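PDB 4OJU: SLH domain-containing protein from Pseudoflavonifractor capillosus, which is of unknown function but carries leucine-rich repeats of the BspA type that probably serve in protein binding, and binds magnesium. Local coordinates for the interface of chains A and B. Coordinates in Å, arbitrary orientation; residue numbers count along the deposited sequence, not the author numbering. Chains: chain A/B, hypothetical leucine rich repeat protein.

The interface of chains A and B. Residues chain A 87, 110, 112, 132, 134; chain B 82-83, 105-106, 131.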
# COMPACT_ATOMS: atom_id res chain seq x y z
N TYR A 87 -9.44 -11.53 -1.37
CA TYR A 87 -10.67 -10.91 -1.87
C TYR A 87 -11.91 -11.36 -1.09
O TYR A 87 -13.02 -11.38 -1.63
CB TYR A 87 -10.84 -11.13 -3.40
CG TYR A 87 -9.58 -10.78 -4.16
CD1 TYR A 87 -9.19 -9.45 -4.34
CD2 TYR A 87 -8.75 -11.77 -4.66
CE1 TYR A 87 -8.00 -9.13 -4.98
CE2 TYR A 87 -7.56 -11.46 -5.33
CZ TYR A 87 -7.18 -10.13 -5.47
OH TYR A 87 -6.02 -9.82 -6.12
N SER A 110 -6.33 -7.96 -0.20
CA SER A 110 -7.58 -7.27 -0.57
C SER A 110 -8.82 -7.77 0.24
O SER A 110 -9.87 -8.09 -0.33
CB SER A 110 -7.82 -7.44 -2.08
OG SER A 110 -8.94 -6.72 -2.56
N ASP A 112 -10.92 -6.19 2.70
CA ASP A 112 -11.17 -4.82 3.14
C ASP A 112 -11.88 -4.69 4.48
O ASP A 112 -11.82 -3.60 5.05
CB ASP A 112 -11.91 -4.04 2.03
CG ASP A 112 -11.12 -3.96 0.73
OD1 ASP A 112 -9.86 -4.14 0.76
OD2 ASP A 112 -11.73 -3.64 -0.31
N TRP A 132 -3.11 -4.65 -0.30
CA TRP A 132 -4.42 -4.11 -0.72
C TRP A 132 -5.51 -4.26 0.35
O TRP A 132 -6.64 -3.83 0.12
CB TRP A 132 -4.92 -4.71 -2.07
CG TRP A 132 -3.89 -4.72 -3.16
CD1 TRP A 132 -3.19 -3.65 -3.63
CD2 TRP A 132 -3.39 -5.87 -3.85
NE1 TRP A 132 -2.30 -4.06 -4.59
CE2 TRP A 132 -2.41 -5.42 -4.76
CE3 TRP A 132 -3.71 -7.24 -3.82
CZ2 TRP A 132 -1.69 -6.29 -5.59
CZ3 TRP A 132 -3.04 -8.10 -4.69
CH2 TRP A 132 -2.03 -7.62 -5.55
N ASN A 134 -7.04 -2.70 2.84
CA ASN A 134 -7.24 -1.30 3.23
C ASN A 134 -7.12 -1.03 4.74
O ASN A 134 -6.26 -0.25 5.15
CB ASN A 134 -8.61 -0.78 2.69
CG ASN A 134 -8.79 -0.75 1.16
OD1 ASN A 134 -7.91 -1.11 0.38
ND2 ASN A 134 -9.94 -0.24 0.70
N ARG B 82 -11.91 -6.03 -13.67
CA ARG B 82 -11.28 -6.33 -12.39
C ARG B 82 -10.16 -7.36 -12.57
O ARG B 82 -10.37 -8.39 -13.23
CB ARG B 82 -12.36 -6.88 -11.46
CG ARG B 82 -11.87 -7.36 -10.11
CD ARG B 82 -13.03 -7.89 -9.28
NE ARG B 82 -12.53 -8.41 -8.00
CZ ARG B 82 -12.19 -9.67 -7.79
NH1 ARG B 82 -12.35 -10.58 -8.74
NH2 ARG B 82 -11.70 -10.04 -6.61
N LEU B 83 -8.97 -7.08 -12.00
CA LEU B 83 -7.82 -8.00 -12.08
C LEU B 83 -7.49 -8.46 -13.50
O LEU B 83 -6.90 -9.54 -13.65
CB LEU B 83 -8.10 -9.25 -11.21
CG LEU B 83 -8.23 -9.00 -9.69
CD1 LEU B 83 -8.77 -10.26 -9.00
CD2 LEU B 83 -6.87 -8.64 -9.05
N GLU B 105 -11.21 -2.27 -10.42
CA GLU B 105 -10.37 -2.56 -9.26
C GLU B 105 -9.26 -3.53 -9.57
O GLU B 105 -9.47 -4.57 -10.19
CB GLU B 105 -11.24 -3.11 -8.11
CG GLU B 105 -10.41 -3.21 -6.84
CD GLU B 105 -11.11 -3.57 -5.55
OE1 GLU B 105 -12.11 -4.32 -5.59
OE2 GLU B 105 -10.58 -3.17 -4.48
N LEU B 106 -8.03 -3.14 -9.15
CA LEU B 106 -6.82 -3.95 -9.25
C LEU B 106 -6.60 -4.50 -10.66
O LEU B 106 -6.06 -5.59 -10.82
CB LEU B 106 -6.93 -5.10 -8.22
CG LEU B 106 -6.94 -4.57 -6.77
CD1 LEU B 106 -7.13 -5.69 -5.78
CD2 LEU B 106 -5.65 -3.79 -6.44
N ARG B 131 -1.82 1.48 -6.48
CA ARG B 131 -1.99 0.20 -5.77
C ARG B 131 -1.44 -0.97 -6.58
O ARG B 131 -1.19 -2.05 -6.05
CB ARG B 131 -3.48 -0.10 -5.52
CG ARG B 131 -4.25 0.89 -4.67
CD ARG B 131 -5.72 0.46 -4.74
NE ARG B 131 -6.01 -0.55 -3.72
CZ ARG B 131 -7.10 -1.31 -3.69
NH1 ARG B 131 -8.00 -1.24 -4.67
NH2 ARG B 131 -7.29 -2.17 -2.70
O HOH W 1 -9.20 -4.14 -2.05
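Loops of two copies of the protein meet here in a two-fold symmetric interface, where A:Trp132 and A:Tyr87 pack against B:Leu106, B:Leu83 and B:Arg131. The patch helps hold the two chains together in the deposited assembly, though the structure alone does not show that this pairing is the biological one. The indole N-H of A:Trp132 NE1 donates to the backbone carbonyl B:Arg131 O at 2.7 Å. The acceptor lies close to the indole plane, while the donor is tilted 31° from the carbonyl plane. Methyl CD2 of B:Leu106 sits over one indole face, 3.7 Å from the centroid of the five-membered ring. Bond and methyl together probably fix the turn of the ring. An alanine in place of A:Trp132 would probably leave B:Arg131 O without this donor and open a gap beside B:Leu106. The other methyl, CD1 of B:Leu106, reaches the edge of A:Tyr87 in its plane, 3.6 Å from CE1. B:Leu83 CD1 covers a face of the same phenol ring near its rim. The guanidinium of B:Arg82 stands nearly upright to that ring, at 81°, with NH2 near CG.

B:Arg131 bends at its CG-CD bond (chi3 86°), which turns its guanidinium toward B:Glu105 and chain A. B:Arg131 NH1 donates almost straight to the carboxylate oxygen B:Glu105 OE2 at 3.2 Å; the oxygen accepts on its anti lone pair, in a salt bridge within chain B. B:Arg131 NH2 reaches a water at 2.8 Å. That water also bonds the hydroxyl A:Ser110 OG at 2.6 Å and A:Asp112 OD1, so it bridges the chains. The carboxylates of B:Glu105 and A:Asp112 approach each other, and the arginine probably eases their like charges. Both are known magnesium-binding residues, but no magnesium is modelled at this patch. The chain A residues lie on loops stacked along one side of the leucine-rich repeat fragment, part of the longer SLH-domain protein, facing equivalent loops and the short 3-10 helix 129-131 of chain B.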